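Local coordinates for protein alpha-fucosidase (Bifidobacterium bifidum, PDB 2EAE) that probably cleaves alpha-1,2-linked L-fucose from glycans and is represented here by its catalytic-domain fragment with products bound, at residues G647-W652 with M699-T704; D673-H678 with V715-T720; R677-L682 with T704-R709. The protein carries 1 engineered substitution. All coordinates share one frame; numbering follows the deposited sequence.

Contact 1: residues G647-W652 with M699-T704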
loop_
_atom_site.group_PDB
_atom_site.type_symbol
_atom_site.label_atom_id
_atom_site.label_comp_id
_atom_site.label_asym_id
_atom_site.label_seq_id
_atom_site.Cartn_x
_atom_site.Cartn_y
_atom_site.Cartn_z
ATOM N N GLY A 647 -28.644 12.858 -8.946
ATOM C CA GLY A 647 -28.479 11.453 -9.293
ATOM C C GLY A 647 -27.168 10.819 -8.805
ATOM O O GLY A 647 -26.825 9.739 -9.260
ATOM N N GLN A 648 -26.474 11.522 -7.900
ATOM C CA GLN A 648 -25.190 11.127 -7.277
ATOM C C GLN A 648 -25.412 10.247 -6.036
ATOM O O GLN A 648 -26.484 10.259 -5.415
ATOM C CB GLN A 648 -24.357 12.370 -6.888
ATOM C CG GLN A 648 -24.646 13.009 -5.510
ATOM C CD GLN A 648 -26.003 13.741 -5.400
ATOM O OE1 GLN A 648 -26.847 13.703 -6.325
ATOM N NE2 GLN A 648 -26.226 14.389 -4.253
ATOM N N ILE A 649 -24.399 9.465 -5.665
ATOM C CA ILE A 649 -24.403 8.856 -4.336
ATOM C C ILE A 649 -24.121 9.953 -3.329
ATOM O O ILE A 649 -23.136 10.692 -3.468
ATOM C CB ILE A 649 -23.328 7.737 -4.233
ATOM C CG1 ILE A 649 -23.719 6.626 -5.220
ATOM C CG2 ILE A 649 -23.147 7.276 -2.758
ATOM C CD1 ILE A 649 -23.119 5.295 -5.029
ATOM N N LYS A 650 -25.015 10.120 -2.352
ATOM C CA LYS A 650 -24.810 11.158 -1.337
ATOM C C LYS A 650 -23.563 10.843 -0.493
ATOM O O LYS A 650 -23.333 9.675 -0.126
ATOM C CB LYS A 650 -26.013 11.253 -0.395
ATOM C CG LYS A 650 -27.356 11.639 -1.043
ATOM C CD LYS A 650 -28.400 11.697 0.049
ATOM C CE LYS A 650 -29.802 11.836 -0.569
ATOM N NZ LYS A 650 -30.789 11.876 0.554
ATOM N N GLU A 651 -22.756 11.855 -0.195
ATOM C CA GLU A 651 -21.613 11.677 0.724
ATOM C C GLU A 651 -22.080 11.833 2.164
ATOM O O GLU A 651 -21.494 11.241 3.099
ATOM C CB GLU A 651 -20.478 12.651 0.403
ATOM C CG GLU A 651 -19.160 12.314 1.104
ATOM C CD GLU A 651 -17.914 13.081 0.604
ATOM O OE1 GLU A 651 -17.911 13.689 -0.492
ATOM O OE2 GLU A 651 -16.869 13.020 1.299
ATOM N N TRP A 652 -23.109 12.661 2.348
ATOM C CA TRP A 652 -23.771 12.851 3.666
ATOM C C TRP A 652 -25.269 12.671 3.566
ATOM O O TRP A 652 -25.892 13.008 2.525
ATOM C CB TRP A 652 -23.459 14.257 4.283
ATOM C CG TRP A 652 -21.993 14.580 4.323
ATOM C CD1 TRP A 652 -21.134 14.308 5.340
ATOM C CD2 TRP A 652 -21.220 15.195 3.290
ATOM N NE1 TRP A 652 -19.872 14.689 5.010
ATOM C CE2 TRP A 652 -19.873 15.235 3.755
ATOM C CE3 TRP A 652 -21.517 15.696 2.017
ATOM C CZ2 TRP A 652 -18.818 15.778 3.000
ATOM C CZ3 TRP A 652 -20.446 16.243 1.237
ATOM C CH2 TRP A 652 -19.115 16.279 1.752
ATOM N N MET A 699 -25.220 1.498 -9.305
ATOM C CA MET A 699 -24.140 1.685 -10.279
ATOM C C MET A 699 -24.216 2.998 -11.060
ATOM O O MET A 699 -23.186 3.691 -11.275
ATOM C CB MET A 699 -24.014 0.475 -11.229
ATOM C CG MET A 699 -22.735 0.534 -12.112
ATOM S SD MET A 699 -21.148 0.611 -11.209
ATOM C CE MET A 699 -20.887 -1.128 -10.841
ATOM N N ASP A 700 -25.430 3.353 -11.499
ATOM C CA ASP A 700 -25.601 4.598 -12.226
ATOM C C ASP A 700 -25.210 5.796 -11.351
ATOM O O ASP A 700 -24.584 6.733 -11.836
ATOM C CB ASP A 700 -27.056 4.755 -12.718
ATOM C CG ASP A 700 -27.453 3.706 -13.797
ATOM O OD1 ASP A 700 -26.587 3.170 -14.528
ATOM O OD2 ASP A 700 -28.674 3.433 -13.927
ATOM N N ALA A 701 -25.628 5.784 -10.080
ATOM C CA ALA A 701 -25.312 6.882 -9.150
ATOM C C ALA A 701 -23.807 6.923 -8.863
ATOM O O ALA A 701 -23.231 8.003 -8.747
ATOM C CB ALA A 701 -26.110 6.746 -7.829
ATOM N N ALA A 702 -23.182 5.754 -8.722
ATOM C CA ALA A 702 -21.724 5.722 -8.466
ATOM C C ALA A 702 -20.980 6.318 -9.665
ATOM O O ALA A 702 -20.075 7.104 -9.497
ATOM C CB ALA A 702 -21.230 4.295 -8.159
ATOM N N LYS A 703 -21.401 5.964 -10.884
ATOM C CA LYS A 703 -20.828 6.536 -12.090
ATOM C C LYS A 703 -21.071 8.053 -12.188
ATOM O O LYS A 703 -20.171 8.788 -12.572
ATOM C CB LYS A 703 -21.354 5.813 -13.332
ATOM C CG LYS A 703 -20.822 4.393 -13.497
ATOM C CD LYS A 703 -21.502 3.676 -14.689
ATOM C CE LYS A 703 -20.937 4.128 -16.048
ATOM N NZ LYS A 703 -19.610 3.472 -16.394
ATOM N N THR A 704 -22.271 8.512 -11.824
ATOM C CA THR A 704 -22.548 9.966 -11.746
ATOM C C THR A 704 -21.587 10.656 -10.784
ATOM O O THR A 704 -20.996 11.688 -11.156
ATOM C CB THR A 704 -23.998 10.234 -11.341
ATOM O OG1 THR A 704 -24.869 9.702 -12.352
ATOM C CG2 THR A 704 -24.289 11.732 -11.088
#
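Ile-649 lays the CG1 branch of its side chain over the flank of the helix at Ala-701 and Ala-702. Ile-649 CG1 sits 3.5 Å from Ala-701 CB, and Ile-649 CD1 runs on to meet Ala-702 CB at 3.8 Å. The torsions explain the reach: CG1 lies anti to the carbonyl carbon (chi1 -64°), and CD1 continues almost fully extended from CA (chi2 -162°), which carries the methyl past Ala-701 to the backbone of Ala-702. Two small alanines at this point let an extended loop come very near the helix, with Gln-648 CA only 4.6 Å from Ala-701 CA. The helix is the start of 699-710, part of the family 95 catalytic domain, whose clan builds an (alpha/alpha)6 barrel; the loop belongs to the long run without regular structure that follows helix 631-638. At the other end of the contact, the carbonyl of Gly-647 is turned into the helix. Ala-701 CA approaches Gly-647 O at 3.2 Å in a CA-H...O contact. Thr-704 flanks the same oxygen, its CB 3.5 Å from Gly-647 O, while its methyl CG2, set anti to the backbone N, packs 3.9 Å from Gln-648 N. The Thr-704 hydroxyl turns back to its own helix, where Thr-704 OG1 donates to Asp-700 O at 3.0 Å; Thr-704 N bonds the same oxygen. Several polar groups of the loop are paired outside these two segments. Gln-648 NE2 bonds to Glu-655 and to Gly-656 O, while Ile-649 N is taken up by Ser-705 OG, one residue further along the helix. Beyond these, Lys-650 forms a salt bridge with Glu-642.

Contact 2: residues D673-H678 with V715-T720. With FUL (beta-L-fucopyranose), chain D; GLC (alpha-D-glucopyranose), chain B.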
loop_
_atom_site.group_PDB
_atom_site.type_symbol
_atom_site.label_atom_id
_atom_site.label_comp_id
_atom_site.label_asym_id
_atom_site.label_seq_id
_atom_site.Cartn_x
_atom_site.Cartn_y
_atom_site.Cartn_z
ATOM N N ASP A 673 -15.291 23.031 -6.704
ATOM C CA ASP A 673 -15.072 22.587 -8.096
ATOM C C ASP A 673 -15.404 21.088 -8.349
ATOM O O ASP A 673 -15.278 20.583 -9.470
ATOM C CB ASP A 673 -13.653 22.949 -8.566
ATOM C CG ASP A 673 -12.528 22.155 -7.868
ATOM O OD1 ASP A 673 -12.778 21.187 -7.098
ATOM O OD2 ASP A 673 -11.352 22.501 -8.120
ATOM N N ASN A 674 -15.849 20.413 -7.292
ATOM C CA ASN A 674 -16.282 19.006 -7.321
ATOM C C ASN A 674 -15.129 17.992 -7.379
ATOM O O ASN A 674 -15.391 16.769 -7.414
ATOM C CB ASN A 674 -17.258 18.704 -8.455
ATOM C CG ASN A 674 -18.608 19.439 -8.309
ATOM O OD1 ASN A 674 -19.069 19.722 -7.202
ATOM N ND2 ASN A 674 -19.258 19.687 -9.430
ATOM N N GLN A 675 -13.895 18.476 -7.327
ATOM C CA GLN A 675 -12.729 17.594 -7.579
ATOM C C GLN A 675 -12.033 17.161 -6.310
ATOM O O GLN A 675 -10.811 16.981 -6.313
ATOM C CB GLN A 675 -11.675 18.278 -8.488
ATOM C CG GLN A 675 -12.270 18.861 -9.797
ATOM C CD GLN A 675 -12.960 17.814 -10.631
ATOM O OE1 GLN A 675 -12.375 16.775 -10.966
ATOM N NE2 GLN A 675 -14.226 18.058 -10.955
ATOM N N HIS A 676 -12.777 17.009 -5.207
ATOM C CA HIS A 676 -12.079 16.588 -3.999
ATOM C C HIS A 676 -11.296 15.285 -4.270
ATOM O O HIS A 676 -11.825 14.361 -4.878
ATOM C CB HIS A 676 -13.049 16.464 -2.829
ATOM C CG HIS A 676 -12.365 16.212 -1.529
ATOM N ND1 HIS A 676 -11.422 17.066 -0.999
ATOM C CD2 HIS A 676 -12.470 15.177 -0.665
ATOM C CE1 HIS A 676 -10.967 16.559 0.132
ATOM N NE2 HIS A 676 -11.615 15.428 0.371
ATOM N N ARG A 677 -10.056 15.250 -3.819
ATOM C CA ARG A 677 -9.161 14.105 -4.038
ATOM C C ARG A 677 -9.744 12.789 -3.476
ATOM O O ARG A 677 -9.671 11.739 -4.136
ATOM C CB ARG A 677 -7.773 14.391 -3.467
ATOM C CG ARG A 677 -7.723 14.744 -1.981
ATOM C CD ARG A 677 -6.420 15.429 -1.595
ATOM N NE ARG A 677 -6.413 15.615 -0.152
ATOM C CZ ARG A 677 -7.055 16.599 0.482
ATOM N NH1 ARG A 677 -7.714 17.514 -0.204
ATOM N NH2 ARG A 677 -7.036 16.669 1.805
ATOM N N HIS A 678 -10.311 12.842 -2.270
ATOM C CA HIS A 678 -10.939 11.663 -1.684
ATOM C C HIS A 678 -12.277 11.393 -2.353
ATOM O O HIS A 678 -12.996 12.319 -2.782
ATOM C CB HIS A 678 -11.190 11.851 -0.170
ATOM C CG HIS A 678 -9.930 11.880 0.634
ATOM N ND1 HIS A 678 -9.401 10.751 1.217
ATOM C CD2 HIS A 678 -9.070 12.892 0.903
ATOM C CE1 HIS A 678 -8.271 11.073 1.828
ATOM N NE2 HIS A 678 -8.046 12.366 1.637
ATOM N N VAL A 715 -14.262 17.321 -19.839
ATOM C CA VAL A 715 -12.798 17.478 -19.750
ATOM C C VAL A 715 -12.282 16.830 -18.476
ATOM O O VAL A 715 -12.679 17.207 -17.374
ATOM C CB VAL A 715 -12.378 18.952 -19.725
ATOM C CG1 VAL A 715 -10.857 19.082 -19.642
ATOM C CG2 VAL A 715 -12.949 19.719 -20.965
ATOM N N LEU A 716 -11.381 15.872 -18.649
ATOM C CA LEU A 716 -10.795 15.101 -17.543
ATOM C C LEU A 716 -9.811 15.958 -16.750
ATOM O O LEU A 716 -8.923 16.604 -17.324
ATOM C CB LEU A 716 -10.120 13.828 -18.095
ATOM C CG LEU A 716 -9.526 12.805 -17.115
ATOM C CD1 LEU A 716 -10.546 12.208 -16.179
ATOM C CD2 LEU A 716 -8.848 11.668 -17.920
ATOM N N GLN A 717 -10.002 15.991 -15.430
ATOM C CA GLN A 717 -9.191 16.807 -14.547
ATOM C C GLN A 717 -8.078 15.994 -13.936
ATOM O O GLN A 717 -8.248 14.804 -13.625
ATOM C CB GLN A 717 -10.046 17.373 -13.408
ATOM C CG GLN A 717 -11.258 18.165 -13.922
ATOM C CD GLN A 717 -10.827 19.355 -14.754
ATOM O OE1 GLN A 717 -11.105 19.420 -15.955
ATOM N NE2 GLN A 717 -10.096 20.262 -14.141
ATOM N N SER A 718 -6.969 16.664 -13.701
ATOM C CA SER A 718 -5.878 16.078 -12.944
ATOM C C SER A 718 -6.195 16.078 -11.436
ATOM O O SER A 718 -7.180 16.663 -10.977
ATOM C CB SER A 718 -4.572 16.811 -13.227
ATOM O OG SER A 718 -3.443 16.130 -12.692
ATOM N N ASN A 719 -5.340 15.421 -10.666
ATOM C CA ASN A 719 -5.509 15.356 -9.228
ATOM C C ASN A 719 -4.197 14.818 -8.653
ATOM O O ASN A 719 -3.243 14.609 -9.409
ATOM C CB ASN A 719 -6.723 14.494 -8.836
ATOM C CG ASN A 719 -7.448 15.035 -7.588
ATOM O OD1 ASN A 719 -6.843 15.188 -6.545
ATOM N ND2 ASN A 719 -8.728 15.305 -7.703
ATOM N N THR A 720 -4.167 14.534 -7.355
ATOM C CA THR A 720 -2.948 13.945 -6.740
ATOM C C THR A 720 -2.749 12.534 -7.332
ATOM O O THR A 720 -3.709 11.920 -7.807
ATOM C CB THR A 720 -3.077 13.807 -5.224
ATOM O OG1 THR A 720 -4.044 12.783 -4.932
ATOM C CG2 THR A 720 -3.472 15.147 -4.552
HETATM C C1 FUL D . -4.541 12.383 3.356
HETATM C C2 FUL D . -4.766 13.075 1.995
HETATM O O2 FUL D . -5.892 13.976 2.096
HETATM C C3 FUL D . -3.534 13.836 1.454
HETATM O O3 FUL D . -3.709 14.086 0.042
HETATM C C4 FUL D . -2.248 13.031 1.652
HETATM O O4 FUL D . -2.394 11.875 0.819
HETATM C C5 FUL D . -2.118 12.601 3.114
HETATM C C6 FUL D . -0.888 11.735 3.384
HETATM O O5 FUL D . -3.244 11.814 3.481
HETATM O O1 FUL D . -5.437 11.273 3.565
HETATM C C1 GLC B . -2.208 21.341 3.173
HETATM C C2 GLC B . -1.352 20.956 4.392
HETATM C C3 GLC B . -1.233 19.459 4.617
HETATM C C4 GLC B . -2.589 18.796 4.462
HETATM C C5 GLC B . -2.997 19.013 3.012
HETATM C C6 GLC B . -4.309 18.313 2.709
HETATM O O1 GLC B . -1.412 21.579 2.031
HETATM O O2 GLC B . -0.032 21.440 4.303
HETATM O O3 GLC B . -0.756 19.314 5.924
HETATM O O4 GLC B . -2.508 17.412 4.751
HETATM O O5 GLC B . -3.215 20.398 2.801
HETATM O O6 GLC B . -5.328 19.100 3.296
HETATM O O HOH W 1 -10.050 15.274 -10.346
#
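Asn-719 holds an unusual chi1 of -145°, well off the staggered anti position, and its ND2 ties together two loops of the family 95 (alpha/alpha)6 catalytic domain beside the fucose pocket. Asn-719 ND2 donates a hydrogen bond to Gln-675 O at 3.0 Å, the acceptor lying near the Asn-719 amide plane. Asn-719 OD1 turns back to its own backbone, accepting from Thr-720 N at 2.9 Å on a lone pair in the carbonyl plane, and also rests against Arg-677 CB. A leucine in its place would probably leave Gln-675 O and Thr-720 N without these mates and let the two loops shift against each other. Water 1 adds a second bridge, accepting from Asn-719 ND2 and donating to Gln-675 OE1. The Gln-675 chain crosses that of Gln-717 at about a right angle, with Gln-675 OE1 3.4 Å from Gln-717 CB, while Gln-675 NE2 donates to Asp-673 O. Thr-720 is an N-cap, its OG1 meeting Ala-723 N at the start of helix 721-733. From the 673-678 loop, Arg-677 extends toward the sugar, and beta-L-fucose O2 is gripped by three donors: Arg-677 NE, Arg-677 NH2 at 2.9 Å and His-678 NE2 at 2.7 Å.

Contact 3: residues R677-L682 with T704-R709. With FUL (beta-L-fucopyranose), chain D; GLC (alpha-D-glucopyranose), chain B.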
loop_
_atom_site.group_PDB
_atom_site.type_symbol
_atom_site.label_atom_id
_atom_site.label_comp_id
_atom_site.label_asym_id
_atom_site.label_seq_id
_atom_site.Cartn_x
_atom_site.Cartn_y
_atom_site.Cartn_z
ATOM N N ARG A 677 -10.056 15.250 -3.819
ATOM C CA ARG A 677 -9.161 14.105 -4.038
ATOM C C ARG A 677 -9.744 12.789 -3.476
ATOM O O ARG A 677 -9.671 11.739 -4.136
ATOM C CB ARG A 677 -7.773 14.391 -3.467
ATOM C CG ARG A 677 -7.723 14.744 -1.981
ATOM C CD ARG A 677 -6.420 15.429 -1.595
ATOM N NE ARG A 677 -6.413 15.615 -0.152
ATOM C CZ ARG A 677 -7.055 16.599 0.482
ATOM N NH1 ARG A 677 -7.714 17.514 -0.204
ATOM N NH2 ARG A 677 -7.036 16.669 1.805
ATOM N N HIS A 678 -10.311 12.842 -2.270
ATOM C CA HIS A 678 -10.939 11.663 -1.684
ATOM C C HIS A 678 -12.277 11.393 -2.353
ATOM O O HIS A 678 -12.996 12.319 -2.782
ATOM C CB HIS A 678 -11.190 11.851 -0.170
ATOM C CG HIS A 678 -9.930 11.880 0.634
ATOM N ND1 HIS A 678 -9.401 10.751 1.217
ATOM C CD2 HIS A 678 -9.070 12.892 0.903
ATOM C CE1 HIS A 678 -8.271 11.073 1.828
ATOM N NE2 HIS A 678 -8.046 12.366 1.637
ATOM N N MET A 679 -12.628 10.128 -2.389
ATOM C CA MET A 679 -13.963 9.718 -2.805
ATOM C C MET A 679 -14.456 8.744 -1.726
ATOM O O MET A 679 -14.729 7.577 -1.994
ATOM C CB MET A 679 -13.914 9.061 -4.190
ATOM C CG MET A 679 -13.315 10.016 -5.271
ATOM S SD MET A 679 -13.523 9.397 -6.948
ATOM C CE MET A 679 -12.818 7.738 -6.774
ATOM N N SER A 680 -14.582 9.247 -0.500
ATOM C CA SER A 680 -14.826 8.386 0.673
ATOM C C SER A 680 -16.194 7.715 0.682
ATOM O O SER A 680 -16.405 6.682 1.365
ATOM C CB SER A 680 -14.590 9.197 1.942
ATOM O OG SER A 680 -13.201 9.557 2.003
ATOM N N HIS A 681 -17.115 8.285 -0.089
ATOM C CA HIS A 681 -18.463 7.743 -0.250
ATOM C C HIS A 681 -18.596 6.678 -1.318
ATOM O O HIS A 681 -19.677 6.096 -1.468
ATOM C CB HIS A 681 -19.490 8.865 -0.508
ATOM C CG HIS A 681 -19.214 9.684 -1.745
ATOM N ND1 HIS A 681 -17.967 10.177 -2.068
ATOM C CD2 HIS A 681 -20.042 10.097 -2.730
ATOM C CE1 HIS A 681 -18.045 10.884 -3.181
ATOM N NE2 HIS A 681 -19.296 10.847 -3.605
ATOM N N LEU A 682 -17.519 6.386 -2.057
ATOM C CA LEU A 682 -17.615 5.401 -3.148
ATOM C C LEU A 682 -16.847 4.124 -2.830
ATOM O O LEU A 682 -16.585 3.302 -3.733
ATOM C CB LEU A 682 -17.094 6.009 -4.447
ATOM C CG LEU A 682 -17.857 7.276 -4.888
ATOM C CD1 LEU A 682 -17.386 7.742 -6.267
ATOM C CD2 LEU A 682 -19.361 6.960 -4.940
ATOM N N THR A 704 -22.271 8.512 -11.824
ATOM C CA THR A 704 -22.548 9.966 -11.746
ATOM C C THR A 704 -21.587 10.656 -10.784
ATOM O O THR A 704 -20.996 11.688 -11.156
ATOM C CB THR A 704 -23.998 10.234 -11.341
ATOM O OG1 THR A 704 -24.869 9.702 -12.352
ATOM C CG2 THR A 704 -24.289 11.732 -11.088
ATOM N N SER A 705 -21.434 10.086 -9.574
ATOM C CA SER A 705 -20.511 10.599 -8.543
ATOM C C SER A 705 -19.076 10.634 -9.068
ATOM O O SER A 705 -18.364 11.664 -8.925
ATOM C CB SER A 705 -20.585 9.732 -7.271
ATOM O OG SER A 705 -21.808 9.959 -6.563
ATOM N N LEU A 706 -18.656 9.528 -9.700
ATOM C CA LEU A 706 -17.316 9.466 -10.330
ATOM C C LEU A 706 -17.102 10.521 -11.396
ATOM O O LEU A 706 -16.063 11.160 -11.433
ATOM C CB LEU A 706 -17.051 8.104 -10.986
ATOM C CG LEU A 706 -16.680 6.961 -10.069
ATOM C CD1 LEU A 706 -16.614 5.694 -10.937
ATOM C CD2 LEU A 706 -15.331 7.225 -9.383
ATOM N N ARG A 707 -18.086 10.709 -12.270
ATOM C CA ARG A 707 -17.965 11.716 -13.319
ATOM C C ARG A 707 -17.749 13.085 -12.703
ATOM O O ARG A 707 -16.842 13.796 -13.099
ATOM C CB ARG A 707 -19.186 11.712 -14.246
ATOM C CG ARG A 707 -19.125 10.591 -15.299
ATOM C CD ARG A 707 -20.255 10.681 -16.351
ATOM N NE ARG A 707 -21.587 10.497 -15.772
ATOM C CZ ARG A 707 -22.277 9.350 -15.778
ATOM N NH1 ARG A 707 -21.791 8.256 -16.359
ATOM N NH2 ARG A 707 -23.476 9.308 -15.213
ATOM N N TYR A 708 -18.545 13.448 -11.695
ATOM C CA TYR A 708 -18.341 14.747 -11.050
ATOM C C TYR A 708 -16.974 14.922 -10.402
ATOM O O TYR A 708 -16.433 16.022 -10.398
ATOM C CB TYR A 708 -19.421 15.015 -10.012
ATOM C CG TYR A 708 -20.735 15.421 -10.627
ATOM C CD1 TYR A 708 -20.822 16.543 -11.457
ATOM C CD2 TYR A 708 -21.896 14.702 -10.351
ATOM C CE1 TYR A 708 -22.061 16.939 -12.009
ATOM C CE2 TYR A 708 -23.138 15.086 -10.895
ATOM C CZ TYR A 708 -23.196 16.206 -11.720
ATOM O OH TYR A 708 -24.408 16.588 -12.245
ATOM N N ARG A 709 -16.447 13.835 -9.825
ATOM C CA ARG A 709 -15.172 13.836 -9.122
ATOM C C ARG A 709 -13.969 13.820 -10.088
ATOM O O ARG A 709 -12.826 14.028 -9.659
ATOM C CB ARG A 709 -15.101 12.624 -8.185
ATOM C CG ARG A 709 -15.743 12.879 -6.772
ATOM C CD ARG A 709 -14.830 13.845 -5.922
ATOM N NE ARG A 709 -14.873 13.544 -4.492
ATOM C CZ ARG A 709 -15.943 13.626 -3.690
ATOM N NH1 ARG A 709 -15.803 13.293 -2.438
ATOM N NH2 ARG A 709 -17.134 14.063 -4.102
HETATM C C1 FUL D . -4.541 12.383 3.356
HETATM C C2 FUL D . -4.766 13.075 1.995
HETATM O O2 FUL D . -5.892 13.976 2.096
HETATM C C3 FUL D . -3.534 13.836 1.454
HETATM O O3 FUL D . -3.709 14.086 0.042
HETATM C C4 FUL D . -2.248 13.031 1.652
HETATM O O4 FUL D . -2.394 11.875 0.819
HETATM C C5 FUL D . -2.118 12.601 3.114
HETATM C C6 FUL D . -0.888 11.735 3.384
HETATM O O5 FUL D . -3.244 11.814 3.481
HETATM O O1 FUL D . -5.437 11.273 3.565
HETATM C C1 GLC B . -2.208 21.341 3.173
HETATM C C2 GLC B . -1.352 20.956 4.392
HETATM C C3 GLC B . -1.233 19.459 4.617
HETATM C C4 GLC B . -2.589 18.796 4.462
HETATM C C5 GLC B . -2.997 19.013 3.012
HETATM C C6 GLC B . -4.309 18.313 2.709
HETATM O O1 GLC B . -1.412 21.579 2.031
HETATM O O2 GLC B . -0.032 21.440 4.303
HETATM O O3 GLC B . -0.756 19.314 5.924
HETATM O O4 GLC B . -2.508 17.412 4.751
HETATM O O5 GLC B . -3.215 20.398 2.801
HETATM O O6 GLC B . -5.328 19.100 3.296
HETATM O O HOH W 2 -14.589 12.158 0.135
HETATM O O HOH W 3 -20.960 12.295 -5.416
#
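Arg-709 grips the backbone carbonyl of His-678 side-on: NE lies 2.8 Å from His-678 O and NH1 3.0 Å from that same oxygen, which sits close to the guanidinium plane. The arginine gets there by folding, with bends at chi2 and chi3 (-147°). His-681 CE1 sits over one face of the guanidinium, toward its rim, 3.4 Å from Arg-709 NH1, with the two planes tilted 32° apart. NH1 also makes a salt bridge to Glu-651, so the buried charge is probably well compensated. In the family 95 (alpha/alpha)6 domain this links helix 699-710 to the loop that lines the fucose pocket, and Arg-709 acts as a second-shell residue behind the sugar-binding His-678. Met-679 slides past Arg-709 in the opposite direction, then bends at chi3 (-53°), which swings Met-679 CE to 3.7 Å from Leu-706 CD2. Leu-682 forks over the helix, CD1 meeting Leu-706 CD2 at 3.8 Å and CD2 meeting Ser-705 CB at the same distance. Water 3 bridges the His-681 ring and Ser-705 OG, which also takes up Ile-649 N; the water lies in the ring plane, 2.9 Å from His-681 NE2.

Contacts 2 and 3 both reach the sugar, and contact 1 lies behind contact 3. Contact 2 and contact 3 share Arg-677 and His-678, two of the residues that bind the fucose, and their centres are 9 Å apart; one meets the loop from 715-720, the other from helix 699-710. Contact 1 lies on that same helix, overlaps contact 3 at Thr-704, and has its centre 8 Å from that of contact 3. The two are stitched by a salt bridge, Glu-651 OE1 to Arg-709 NH1 at 2.9 Å, and by a probable hydrogen bond, Ile-649 N to Ser-705 OG at 2.8 Å. Contacts 1 and 2, with centres 16 Å apart, do not touch, so contact 3 joins them.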